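Local atomic coordinates of lysozyme (Asticcacaulis excentricus, PDB entry 6H9D), a protein that belongs to the phage lysozyme family of peptidoglycan-cleaving muramidases and is associated with cell morphogenesis and stalk synthesis in its bacterium. Residues 5-10 with 76-81; 11-16 with 84-89; 89-94 with 137-142; 98-103 with 118-123; 112-117 with 141-146. All coordinates share one frame; numbering follows the deposited sequence.

Contact 1: residues 5-10 with 76-81; sequences KISRAG and LTQNQF
The side-chain amide nitrogen of Q78 donates to the backbone oxygen of K5, with NE2 to O at 2.8 Å, and is also bonded to D82 OD1 one turn further along helix 78-91. In the bond to K5 the N-H points at the acceptor with an angle of 164°, and the donor approaches in the plane of the K5 carbonyl. The acceptor in turn lies close to the amide plane of Q78. A bend at chi2 (69°) turns the Q78 amide group away from an extended course. S7 packs against the same amide, its CB 3.7 Å from Q78 NE2. The backbone N of S7 lies 3.4 Å from that NE2, but both are donors and do not bond.

Next to this polar link the F81 ring meets the backbone just before helix 8-16. Its CE2 is 3.7 Å from I6 N, which sits near the ring plane at the edge. The ring also reaches V65 and V68 of helix 50-71, and I6 touches V65 as well, which places the N-terminal loop against this helix and helix 78-91.

S7 is the N-cap of helix 8-16: its OG accepts from G10 N at 3.1 Å and is also bonded to D82 OD2. T77 and Q80 form a capping box at the start of helix 78-91, where Q80 N donates to T77 OG1 at 3.1 Å. The two helix starts are thus linked through a single carboxylate: D82 engages the N-cap serine with one oxygen and the Q78 amide with the other, an arrangement that would fix the amide's orientation.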
# COMPACT_ATOMS: atom_id res chain seq x y z
N LYS A 5 14.34 -1.49 1.35
CA LYS A 5 13.46 -2.33 2.17
C LYS A 5 12.47 -1.43 2.91
O LYS A 5 12.82 -0.31 3.33
CB LYS A 5 14.29 -3.14 3.16
CG LYS A 5 15.31 -4.09 2.54
CD LYS A 5 16.43 -4.50 3.47
CE LYS A 5 17.75 -4.74 2.74
NZ LYS A 5 18.91 -4.69 3.66
N ILE A 6 11.23 -1.93 3.10
CA ILE A 6 10.24 -1.16 3.83
C ILE A 6 10.65 -1.16 5.30
O ILE A 6 10.98 -2.21 5.85
CB ILE A 6 8.79 -1.67 3.62
CG1 ILE A 6 7.78 -0.75 4.30
CG2 ILE A 6 8.60 -3.11 4.09
CD1 ILE A 6 6.40 -0.89 3.77
N SER A 7 10.67 0.03 5.92
CA SER A 7 11.06 0.17 7.32
C SER A 7 9.92 -0.31 8.22
O SER A 7 8.79 -0.52 7.77
CB SER A 7 11.43 1.59 7.64
OG SER A 7 10.27 2.39 7.75
N ARG A 8 10.22 -0.43 9.51
CA ARG A 8 9.22 -0.76 10.49
C ARG A 8 8.14 0.32 10.52
O ARG A 8 6.95 0.02 10.61
CB ARG A 8 9.88 -0.93 11.87
CG ARG A 8 8.92 -1.36 12.97
CD ARG A 8 9.67 -1.74 14.23
NE ARG A 8 8.86 -1.58 15.44
CZ ARG A 8 9.28 -1.89 16.66
NH1 ARG A 8 10.42 -2.54 16.82
NH2 ARG A 8 8.55 -1.56 17.71
N ALA A 9 8.53 1.60 10.44
CA ALA A 9 7.56 2.71 10.44
C ALA A 9 6.60 2.58 9.24
O ALA A 9 5.40 2.86 9.37
CB ALA A 9 8.29 4.03 10.41
N GLY A 10 7.15 2.18 8.09
CA GLY A 10 6.41 1.98 6.85
C GLY A 10 5.37 0.88 6.99
O GLY A 10 4.22 1.01 6.58
N LEU A 76 15.82 7.28 -3.87
CA LEU A 76 14.72 7.60 -2.95
C LEU A 76 15.25 7.65 -1.52
O LEU A 76 16.20 6.97 -1.22
CB LEU A 76 13.70 6.46 -2.99
CG LEU A 76 12.91 6.26 -4.27
CD1 LEU A 76 12.03 5.05 -4.13
CD2 LEU A 76 12.06 7.48 -4.58
N THR A 77 14.59 8.44 -0.69
CA THR A 77 14.87 8.42 0.75
C THR A 77 14.04 7.26 1.34
O THR A 77 13.08 6.82 0.69
CB THR A 77 14.48 9.73 1.43
OG1 THR A 77 13.07 9.82 1.54
CG2 THR A 77 15.03 10.95 0.74
N GLN A 78 14.36 6.82 2.55
CA GLN A 78 13.57 5.73 3.17
C GLN A 78 12.10 6.14 3.28
O GLN A 78 11.27 5.31 3.01
CB GLN A 78 14.12 5.38 4.54
CG GLN A 78 13.35 4.27 5.22
CD GLN A 78 13.58 2.96 4.52
OE1 GLN A 78 14.70 2.55 4.29
NE2 GLN A 78 12.50 2.29 4.18
N ASN A 79 11.81 7.37 3.69
CA ASN A 79 10.42 7.86 3.84
C ASN A 79 9.71 7.83 2.49
O ASN A 79 8.56 7.46 2.46
CB ASN A 79 10.36 9.24 4.47
CG ASN A 79 10.80 9.23 5.92
OD1 ASN A 79 10.88 8.19 6.52
ND2 ASN A 79 11.08 10.38 6.47
N GLN A 80 10.39 8.22 1.42
CA GLN A 80 9.76 8.25 0.11
C GLN A 80 9.40 6.82 -0.31
O GLN A 80 8.29 6.56 -0.78
CB GLN A 80 10.68 8.89 -0.93
CG GLN A 80 10.77 10.41 -0.82
CD GLN A 80 11.90 10.95 -1.68
OE1 GLN A 80 12.82 10.24 -2.05
NE2 GLN A 80 11.80 12.22 -2.03
N PHE A 81 10.33 5.91 -0.06
CA PHE A 81 10.15 4.51 -0.41
C PHE A 81 8.98 3.92 0.37
O PHE A 81 8.12 3.30 -0.21
CB PHE A 81 11.43 3.72 -0.13
CG PHE A 81 11.32 2.29 -0.58
CD1 PHE A 81 11.29 1.99 -1.93
CD2 PHE A 81 11.07 1.28 0.34
CE1 PHE A 81 11.14 0.68 -2.36
CE2 PHE A 81 10.92 -0.03 -0.09
CZ PHE A 81 10.93 -0.32 -1.44

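Contact 2: residues 11-16 with 84-89; sequences VELIKS and LVSFCF
I14 lies over S86 where two helices of the phage lysozyme fold pack at a shallow angle. The segments 11-16 and 84-89 run in similar directions, 33° apart, with a closest axis separation of 9.7 Å. The nearest CA atoms, those of I14 and S86, are 5.7 Å apart; S86, a small residue, sits where the backbones come nearest.

The branches of I14 divide the work. CG1, anti to the carbonyl carbon (chi1 -71°), rests on S86, with CG1 to CB at 3.5 Å. CD1 continues across the S86 backbone, 3.6 Å from its CA, and meets V85 CG1 at 4.0 Å. L13 adds a looser contact, its CD2 being 4.1 Å from S86 OG.

The hydroxyl of S86 finds its polar partners on helix 133-146, in E142 OE2 and R138 NH2, so this serine joins apolar packing on helix 8-16 to a charged cluster on a third helix. F89 also packs on L61 of helix 50-71, which extends the interface to a fourth helix.

I14 and F89 cross obliquely: the methyl CG2 of I14 approaches two neighbouring ring carbons almost equally, CD2 at 3.8 Å and CE2 at 3.9 Å.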
# COMPACT_ATOMS: atom_id res chain seq x y z
N VAL A 11 5.78 -0.23 7.62
CA VAL A 11 4.86 -1.32 7.91
C VAL A 11 3.75 -0.83 8.83
O VAL A 11 2.59 -1.11 8.59
CB VAL A 11 5.60 -2.54 8.49
CG1 VAL A 11 4.61 -3.59 8.95
CG2 VAL A 11 6.57 -3.12 7.46
N GLU A 12 4.09 -0.06 9.87
CA GLU A 12 3.07 0.41 10.84
C GLU A 12 2.07 1.34 10.14
O GLU A 12 0.88 1.29 10.40
CB GLU A 12 3.71 1.14 12.02
CG GLU A 12 4.59 0.27 12.90
CD GLU A 12 4.03 -1.09 13.29
OE1 GLU A 12 2.85 -1.15 13.72
OE2 GLU A 12 4.78 -2.09 13.17
N LEU A 13 2.55 2.20 9.24
CA LEU A 13 1.66 3.07 8.48
C LEU A 13 0.63 2.22 7.71
O LEU A 13 -0.58 2.44 7.77
CB LEU A 13 2.49 3.92 7.50
CG LEU A 13 1.63 4.79 6.58
CD1 LEU A 13 0.93 5.86 7.38
CD2 LEU A 13 2.44 5.42 5.46
N ILE A 14 1.12 1.20 7.01
CA ILE A 14 0.28 0.37 6.18
C ILE A 14 -0.75 -0.36 7.05
O ILE A 14 -1.95 -0.40 6.72
CB ILE A 14 1.15 -0.58 5.34
CG1 ILE A 14 1.87 0.24 4.26
CG2 ILE A 14 0.34 -1.73 4.76
CD1 ILE A 14 2.85 -0.54 3.42
N LYS A 15 -0.29 -0.88 8.18
CA LYS A 15 -1.14 -1.61 9.10
C LYS A 15 -2.24 -0.69 9.66
O LYS A 15 -3.31 -1.15 10.01
CB LYS A 15 -0.24 -2.17 10.20
CG LYS A 15 -0.86 -3.16 11.16
CD LYS A 15 0.10 -3.50 12.28
CE LYS A 15 1.37 -4.13 11.75
NZ LYS A 15 2.26 -4.57 12.85
N SER A 16 -1.95 0.61 9.77
CA SER A 16 -2.84 1.56 10.41
C SER A 16 -4.11 1.73 9.58
O SER A 16 -5.12 2.14 10.10
CB SER A 16 -2.15 2.89 10.64
OG SER A 16 -1.94 3.58 9.42
N LEU A 84 5.71 5.26 -0.90
CA LEU A 84 5.39 4.69 -2.23
C LEU A 84 4.94 3.23 -2.10
O LEU A 84 4.06 2.81 -2.83
CB LEU A 84 6.58 4.84 -3.17
CG LEU A 84 6.84 6.26 -3.68
CD1 LEU A 84 8.06 6.29 -4.57
CD2 LEU A 84 5.64 6.83 -4.42
N VAL A 85 5.54 2.46 -1.19
CA VAL A 85 5.12 1.07 -0.97
C VAL A 85 3.68 1.03 -0.46
O VAL A 85 2.87 0.23 -0.93
CB VAL A 85 6.07 0.35 -0.01
CG1 VAL A 85 5.49 -0.99 0.42
CG2 VAL A 85 7.44 0.14 -0.64
N SER A 86 3.34 1.93 0.46
CA SER A 86 2.01 2.02 1.01
C SER A 86 1.02 2.33 -0.11
O SER A 86 -0.03 1.69 -0.25
CB SER A 86 1.92 3.05 2.12
OG SER A 86 0.58 3.14 2.63
N PHE A 87 1.42 3.28 -0.96
CA PHE A 87 0.60 3.79 -2.02
C PHE A 87 0.39 2.68 -3.08
O PHE A 87 -0.72 2.36 -3.45
CB PHE A 87 1.24 5.03 -2.62
CG PHE A 87 0.50 5.60 -3.81
CD1 PHE A 87 -0.70 6.28 -3.63
CD2 PHE A 87 0.99 5.45 -5.09
CE1 PHE A 87 -1.39 6.78 -4.72
CE2 PHE A 87 0.31 5.98 -6.18
CZ PHE A 87 -0.88 6.64 -5.99
N CYS A 88 1.50 2.07 -3.49
CA CYS A 88 1.51 1.00 -4.47
C CYS A 88 0.73 -0.22 -3.96
O CYS A 88 -0.03 -0.81 -4.72
CB CYS A 88 2.93 0.62 -4.85
SG CYS A 88 2.92 -0.66 -6.15
N PHE A 89 0.85 -0.56 -2.67
CA PHE A 89 0.06 -1.61 -2.05
C PHE A 89 -1.43 -1.33 -2.19
O PHE A 89 -2.24 -2.22 -2.46
CB PHE A 89 0.45 -1.79 -0.57
CG PHE A 89 -0.20 -2.94 0.14
CD1 PHE A 89 -0.11 -4.23 -0.35
CD2 PHE A 89 -0.91 -2.74 1.32
CE1 PHE A 89 -0.70 -5.29 0.32
CE2 PHE A 89 -1.52 -3.79 1.98
CZ PHE A 89 -1.39 -5.08 1.50

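Contact 3: residues 89-94 with 137-142; sequences FNIGIE and RRRASE
The amide of N90 and the guanidinium of R138 are stacked, their planes only 3° apart, and N90 CB lies 3.4 Å above one face of the guanidinium, nearer its border than its middle. R138 is extended from CG to NE, and the two side chains lie alongside each other, running in opposite directions. At the guanidinium's edge, in its plane, is the carboxylate carbon of E142; R138 NH2 in turn sits near the plane of the F89 ring, at the ring's edge and 4.4 Å from CD2.

The motif is a salt-bridge network of R138, R139 and E142 within helix 133-146 of this phage lysozyme fold, laid against the end of helix 78-91. R138 NE donates to E142 OE2 at 2.8 Å with an angle of 162°, meeting the oxygen from above the carboxylate plane. R139 NH1 reaches E142 OE1 on its syn side at a short 2.5 Å, by a more bent bond of 133°. With S86 OG also bonded to OE2, the buried carboxylate is well provided with partners, and its two arginines would be expected to favour the ionised form.

The R139 guanidinium is steeply inclined to the N90 amide, though the modelled spacing of N90 OD1 and R139 NH2 is too tight to be trusted. The same arginine has a further hold through NE, which is hydrogen-bonded to the backbone oxygen of W120.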
# COMPACT_ATOMS: atom_id res chain seq x y z
N PHE A 89 0.85 -0.56 -2.67
CA PHE A 89 0.06 -1.61 -2.05
C PHE A 89 -1.43 -1.33 -2.19
O PHE A 89 -2.24 -2.22 -2.46
CB PHE A 89 0.45 -1.79 -0.57
CG PHE A 89 -0.20 -2.94 0.14
CD1 PHE A 89 -0.11 -4.23 -0.35
CD2 PHE A 89 -0.91 -2.74 1.32
CE1 PHE A 89 -0.70 -5.29 0.32
CE2 PHE A 89 -1.52 -3.79 1.98
CZ PHE A 89 -1.39 -5.08 1.50
N ASN A 90 -1.81 -0.06 -1.99
CA ASN A 90 -3.20 0.32 -1.95
C ASN A 90 -3.79 0.30 -3.37
O ASN A 90 -4.90 -0.16 -3.55
CB ASN A 90 -3.35 1.70 -1.29
CG ASN A 90 -4.79 2.16 -1.20
OD1 ASN A 90 -5.09 3.28 -1.57
ND2 ASN A 90 -5.67 1.29 -0.73
N ILE A 91 -3.09 0.85 -4.36
CA ILE A 91 -3.70 1.02 -5.70
C ILE A 91 -3.36 -0.18 -6.60
O ILE A 91 -3.94 -0.33 -7.67
CB ILE A 91 -3.32 2.36 -6.37
CG1 ILE A 91 -1.86 2.41 -6.82
CG2 ILE A 91 -3.65 3.54 -5.45
CD1 ILE A 91 -1.58 3.48 -7.83
N GLY A 92 -2.41 -1.02 -6.17
CA GLY A 92 -1.96 -2.17 -6.96
C GLY A 92 -0.79 -1.82 -7.87
O GLY A 92 -0.65 -0.70 -8.34
N ILE A 93 0.05 -2.82 -8.13
CA ILE A 93 1.27 -2.65 -8.90
C ILE A 93 0.95 -2.17 -10.32
O ILE A 93 1.66 -1.32 -10.83
CB ILE A 93 2.08 -3.95 -8.93
CG1 ILE A 93 2.78 -4.21 -7.60
CG2 ILE A 93 3.06 -3.96 -10.10
CD1 ILE A 93 3.22 -5.64 -7.41
N GLU A 94 -0.09 -2.74 -10.94
CA GLU A 94 -0.42 -2.42 -12.32
C GLU A 94 -0.73 -0.93 -12.44
O GLU A 94 -0.18 -0.22 -13.27
CB GLU A 94 -1.61 -3.25 -12.80
CG GLU A 94 -2.06 -2.89 -14.21
CD GLU A 94 -3.21 -3.72 -14.77
OE1 GLU A 94 -3.40 -4.85 -14.29
OE2 GLU A 94 -3.90 -3.23 -15.67
N ARG A 137 -7.97 10.51 3.84
CA ARG A 137 -7.18 10.32 5.08
C ARG A 137 -5.89 9.56 4.75
O ARG A 137 -4.83 9.97 5.17
CB ARG A 137 -8.02 9.57 6.11
CG ARG A 137 -9.25 10.31 6.60
CD ARG A 137 -9.94 9.64 7.78
NE ARG A 137 -9.10 9.52 8.96
CZ ARG A 137 -9.42 8.88 10.07
NH1 ARG A 137 -10.52 8.16 10.15
NH2 ARG A 137 -8.62 8.96 11.12
N ARG A 138 -6.02 8.49 3.98
CA ARG A 138 -4.86 7.67 3.63
C ARG A 138 -3.81 8.49 2.88
O ARG A 138 -2.64 8.44 3.21
CB ARG A 138 -5.27 6.42 2.84
CG ARG A 138 -4.09 5.51 2.54
CD ARG A 138 -4.48 4.17 1.94
NE ARG A 138 -3.31 3.34 1.82
CZ ARG A 138 -3.24 2.09 2.23
NH1 ARG A 138 -4.33 1.50 2.69
NH2 ARG A 138 -2.09 1.44 2.20
N ARG A 139 -4.26 9.20 1.85
CA ARG A 139 -3.38 10.01 1.02
C ARG A 139 -2.67 11.08 1.84
O ARG A 139 -1.49 11.36 1.62
CB ARG A 139 -4.16 10.67 -0.12
CG ARG A 139 -4.74 9.68 -1.12
CD ARG A 139 -3.81 8.49 -1.32
NE ARG A 139 -4.43 7.44 -2.12
CZ ARG A 139 -4.25 6.14 -1.93
NH1 ARG A 139 -3.46 5.72 -0.95
NH2 ARG A 139 -4.85 5.26 -2.71
N ALA A 140 -3.38 11.67 2.79
CA ALA A 140 -2.77 12.73 3.64
C ALA A 140 -1.59 12.13 4.41
O ALA A 140 -0.50 12.69 4.41
CB ALA A 140 -3.81 13.31 4.52
N SER A 141 -1.80 10.95 5.02
CA SER A 141 -0.73 10.23 5.76
C SER A 141 0.42 9.82 4.83
O SER A 141 1.59 9.97 5.19
CB SER A 141 -1.27 9.03 6.49
OG SER A 141 -2.26 9.39 7.41
N GLU A 142 0.11 9.30 3.64
CA GLU A 142 1.17 8.86 2.71
C GLU A 142 1.98 10.07 2.23
O GLU A 142 3.22 10.05 2.16
CB GLU A 142 0.54 8.08 1.55
CG GLU A 142 0.12 6.68 1.96
CD GLU A 142 -0.77 5.92 0.99
OE1 GLU A 142 -1.37 6.58 0.14
OE2 GLU A 142 -0.90 4.69 1.13

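Contact 4: residues 98-103 with 118-123; sequences QSDVLR and DNWTSA
D100 and W120 make the clear hydrogen bond of this contact. The indole NE1 donates to D100 OD1 at 3.0 Å, with an N-H...O angle of 168°. It uses the syn lone pair of that oxygen, which lies only 5° out of the ring plane, so the bond is directed at the indole edge. The same oxygen accepts from V101 N, also at 3.0 Å, but this donor stands above the carboxylate plane. CG of D100 sits between the backbone N and the carbonyl carbon (chi1 40°), near the backbone of helix 100-106, where OD1 meets V101 N. The other carboxylate oxygen, OD2, faces N119 ND2 with the two planes nearly coplanar, but the modelled separation is too short to be relied on.

Van der Waals contacts flank the polar bond. S99 CB is 3.8 Å from W120 CZ2, on the six-membered part of the indole, and V101 CG2 lies 4.2 Å from CD1 on the five-membered part. F87 of helix 78-91 meets the indole edge-to-face, and I91 also packs on it.

Capping is the third kind of interaction: S99 OG accepts from L102 N at 3.1 Å and is also bonded to F96 O. The arrangement is that of a serine N-cap followed by an aspartate in the first helical turn, here tied to a tryptophan in the connection between helix 110-116 and the antiparallel hairpin 122-125/128-131.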
# COMPACT_ATOMS: atom_id res chain seq x y z
N GLN A 98 1.49 2.59 -14.16
CA GLN A 98 0.96 3.48 -15.19
C GLN A 98 0.66 4.87 -14.64
O GLN A 98 0.10 5.68 -15.36
CB GLN A 98 -0.34 2.91 -15.77
CG GLN A 98 -0.18 1.53 -16.42
CD GLN A 98 1.02 1.46 -17.33
OE1 GLN A 98 1.89 0.61 -17.17
NE2 GLN A 98 1.09 2.38 -18.28
N SER A 99 1.00 5.14 -13.36
CA SER A 99 0.45 6.30 -12.64
C SER A 99 1.25 7.59 -12.92
O SER A 99 2.46 7.57 -13.15
CB SER A 99 0.39 6.06 -11.14
OG SER A 99 1.71 5.93 -10.60
N ASP A 100 0.50 8.69 -12.91
CA ASP A 100 1.01 10.05 -12.81
C ASP A 100 2.07 10.13 -11.69
O ASP A 100 3.14 10.70 -11.89
CB ASP A 100 -0.14 11.04 -12.55
CG ASP A 100 -1.25 10.60 -11.59
OD1 ASP A 100 -1.17 9.51 -10.95
OD2 ASP A 100 -2.22 11.37 -11.45
N VAL A 101 1.75 9.56 -10.52
CA VAL A 101 2.65 9.59 -9.34
C VAL A 101 4.03 9.07 -9.72
O VAL A 101 5.03 9.75 -9.50
CB VAL A 101 2.06 8.79 -8.17
CG1 VAL A 101 3.05 8.67 -7.01
CG2 VAL A 101 0.75 9.40 -7.70
N LEU A 102 4.10 7.87 -10.30
CA LEU A 102 5.38 7.25 -10.65
C LEU A 102 6.10 8.11 -11.70
O LEU A 102 7.32 8.26 -11.64
CB LEU A 102 5.14 5.84 -11.20
CG LEU A 102 6.40 5.14 -11.72
CD1 LEU A 102 7.44 5.03 -10.63
CD2 LEU A 102 6.09 3.77 -12.30
N ARG A 103 5.37 8.64 -12.68
CA ARG A 103 5.98 9.45 -13.72
C ARG A 103 6.71 10.64 -13.11
O ARG A 103 7.86 10.92 -13.45
CB ARG A 103 4.91 9.94 -14.71
CG ARG A 103 4.90 9.19 -16.03
CD ARG A 103 3.76 9.65 -16.92
NE ARG A 103 2.77 8.60 -17.13
CZ ARG A 103 1.50 8.69 -16.77
NH1 ARG A 103 1.05 9.78 -16.17
NH2 ARG A 103 0.67 7.68 -17.00
N ASP A 118 -3.40 12.71 -5.00
CA ASP A 118 -4.78 13.19 -4.84
C ASP A 118 -5.72 12.61 -5.92
O ASP A 118 -6.93 12.67 -5.76
CB ASP A 118 -4.85 14.72 -4.91
CG ASP A 118 -4.02 15.41 -3.84
OD1 ASP A 118 -3.64 14.74 -2.85
OD2 ASP A 118 -3.74 16.60 -4.01
N ASN A 119 -5.14 12.09 -7.01
CA ASN A 119 -5.92 11.51 -8.11
C ASN A 119 -6.46 10.12 -7.75
O ASN A 119 -7.17 9.52 -8.53
CB ASN A 119 -5.08 11.40 -9.39
CG ASN A 119 -4.71 12.78 -9.86
OD1 ASN A 119 -5.45 13.73 -9.62
ND2 ASN A 119 -3.54 12.91 -10.45
N TRP A 120 -6.11 9.63 -6.56
CA TRP A 120 -6.36 8.25 -6.18
C TRP A 120 -7.20 8.20 -4.91
O TRP A 120 -6.82 7.56 -3.90
CB TRP A 120 -5.01 7.53 -6.04
CG TRP A 120 -4.26 7.49 -7.33
CD1 TRP A 120 -3.37 8.41 -7.79
CD2 TRP A 120 -4.37 6.50 -8.37
NE1 TRP A 120 -2.92 8.08 -9.03
CE2 TRP A 120 -3.52 6.91 -9.42
CE3 TRP A 120 -5.12 5.34 -8.53
CZ2 TRP A 120 -3.35 6.17 -10.58
CZ3 TRP A 120 -4.97 4.61 -9.69
CH2 TRP A 120 -4.09 5.01 -10.69
N THR A 121 -8.33 8.91 -4.94
CA THR A 121 -9.17 9.05 -3.77
C THR A 121 -10.65 8.83 -4.11
O THR A 121 -11.50 9.27 -3.39
CB THR A 121 -9.00 10.43 -3.13
OG1 THR A 121 -9.33 11.37 -4.15
CG2 THR A 121 -7.61 10.68 -2.59
N SER A 122 -10.93 8.14 -5.22
CA SER A 122 -12.30 7.97 -5.64
C SER A 122 -12.53 6.57 -6.24
O SER A 122 -11.62 5.94 -6.75
CB SER A 122 -12.70 9.05 -6.63
OG SER A 122 -11.91 8.95 -7.80
N ALA A 123 -13.80 6.13 -6.18
CA ALA A 123 -14.23 4.90 -6.83
C ALA A 123 -15.42 5.19 -7.76
O ALA A 123 -16.03 6.26 -7.68
CB ALA A 123 -14.59 3.87 -5.80

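Contact 5: residues 112-117 with 141-146; sequences EAAQAM and SEKSLF
M117 and K143 both place CG anti to the carbonyl carbon (chi1 -67° in M117), and their chains then run alongside each other in opposite directions. M117 runs on extended, which brings SD to 3.7 Å from K143 CG. K143 bends at chi3 (67°), a turn that sets CE 3.4 Å from A114 O. Its CG and CD also border this oxygen, so the aliphatic part of the lysine lies along A114 of helix 110-116. The ammonium NZ goes further, to a salt bridge with D118 OD1, beyond M117 in the chain.

The contact belongs to an antiparallel helix pair, in which the segments 112-116 and 141-146 point 170° apart and their axes approach to 9.8 Å. At A114 the backbones come close: its CA is 5.5 Å from that of K143. The A114 oxygen also accepts from M117 N.

F146 fills the other part of the interface. Its ring reaches the alanine methyls, A113 CB lying 4.0 Å from CZ and A114 CB 4.1 Å from CD2. The methyl CE of M117 adds a contact at 4.3 Å to CD1, on the other flank of the ring from CD2. F146 also touches A83 and L84 of helix 78-91.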
# COMPACT_ATOMS: atom_id res chain seq x y z
N GLU A 112 5.20 17.27 -7.07
CA GLU A 112 4.14 16.96 -8.03
C GLU A 112 3.69 15.50 -7.84
O GLU A 112 2.52 15.18 -8.02
CB GLU A 112 4.63 17.20 -9.45
CG GLU A 112 4.75 18.67 -9.84
CD GLU A 112 5.87 19.47 -9.18
OE1 GLU A 112 6.91 18.88 -8.74
OE2 GLU A 112 5.68 20.71 -9.08
N ALA A 113 4.64 14.63 -7.50
CA ALA A 113 4.32 13.23 -7.21
C ALA A 113 3.33 13.17 -6.04
O ALA A 113 2.29 12.50 -6.11
CB ALA A 113 5.57 12.46 -6.89
N ALA A 114 3.63 13.92 -4.97
CA ALA A 114 2.74 13.94 -3.82
C ALA A 114 1.35 14.42 -4.25
O ALA A 114 0.35 13.85 -3.88
CB ALA A 114 3.33 14.80 -2.72
N GLN A 115 1.30 15.51 -5.03
CA GLN A 115 0.02 16.06 -5.47
C GLN A 115 -0.74 15.04 -6.33
O GLN A 115 -1.95 14.99 -6.29
CB GLN A 115 0.19 17.33 -6.31
CG GLN A 115 0.75 18.52 -5.55
CD GLN A 115 1.03 19.67 -6.48
OE1 GLN A 115 2.06 19.73 -7.15
NE2 GLN A 115 0.07 20.58 -6.56
N ALA A 116 -0.01 14.29 -7.14
CA ALA A 116 -0.62 13.29 -8.03
C ALA A 116 -1.39 12.24 -7.22
O ALA A 116 -2.34 11.65 -7.70
CB ALA A 116 0.43 12.66 -8.89
N MET A 117 -0.98 12.03 -5.96
CA MET A 117 -1.62 11.04 -5.12
C MET A 117 -3.09 11.42 -4.89
O MET A 117 -3.92 10.58 -4.59
CB MET A 117 -0.87 10.87 -3.80
CG MET A 117 0.51 10.26 -3.97
SD MET A 117 1.39 10.03 -2.37
CE MET A 117 2.79 9.05 -2.90
N SER A 141 -1.80 10.95 5.02
CA SER A 141 -0.73 10.23 5.76
C SER A 141 0.42 9.82 4.83
O SER A 141 1.59 9.97 5.19
CB SER A 141 -1.27 9.03 6.49
OG SER A 141 -2.26 9.39 7.41
N GLU A 142 0.11 9.30 3.64
CA GLU A 142 1.17 8.86 2.71
C GLU A 142 1.98 10.07 2.23
O GLU A 142 3.22 10.05 2.16
CB GLU A 142 0.54 8.08 1.55
CG GLU A 142 0.12 6.68 1.96
CD GLU A 142 -0.77 5.92 0.99
OE1 GLU A 142 -1.37 6.58 0.14
OE2 GLU A 142 -0.90 4.69 1.13
N LYS A 143 1.28 11.15 1.89
CA LYS A 143 1.92 12.34 1.39
C LYS A 143 2.81 12.96 2.48
O LYS A 143 3.93 13.39 2.19
CB LYS A 143 0.88 13.35 0.90
CG LYS A 143 0.16 12.95 -0.38
CD LYS A 143 -1.09 13.76 -0.66
CE LYS A 143 -0.78 15.21 -0.98
NZ LYS A 143 -2.04 15.95 -1.22
N SER A 144 2.31 12.99 3.72
CA SER A 144 3.09 13.52 4.86
C SER A 144 4.42 12.78 4.98
O SER A 144 5.47 13.41 5.00
CB SER A 144 2.34 13.45 6.16
OG SER A 144 1.34 14.45 6.20
N LEU A 145 4.35 11.44 5.01
CA LEU A 145 5.57 10.65 5.13
C LEU A 145 6.47 10.89 3.92
O LEU A 145 7.69 11.11 4.06
CB LEU A 145 5.21 9.16 5.26
CG LEU A 145 6.40 8.20 5.38
CD1 LEU A 145 7.23 8.53 6.63
CD2 LEU A 145 5.94 6.75 5.44
N PHE A 146 5.88 10.81 2.73
CA PHE A 146 6.59 10.92 1.47
C PHE A 146 7.46 12.19 1.45
O PHE A 146 8.57 12.16 0.93
CB PHE A 146 5.62 10.97 0.28
CG PHE A 146 6.29 11.05 -1.07
CD1 PHE A 146 6.84 9.91 -1.66
CD2 PHE A 146 6.36 12.25 -1.76
CE1 PHE A 146 7.45 9.97 -2.91
CE2 PHE A 146 6.95 12.31 -3.01
CZ PHE A 146 7.52 11.18 -3.58

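How the contacts relate
From the N terminus, contacts 1 and 2 open consecutively at the start and body of helix 8-16 and close in the same order on helix 78-91, so they cross. Each spans a long loop that includes helix 50-71. Contact 3 opens at F89, where contact 2 ends, and closes on helix 133-146. Contact 4 lies wholly within that loop, joining helix 100-106 to the run before the hairpin 122-125/128-131. Contact 5 opens inside contact 4 and closes beyond it, so these two cross; it also overlaps contact 3 at S141 and E142. Contacts 1 to 3 thus gather on helix 78-91, and contacts 3 and 5 on helix 133-146.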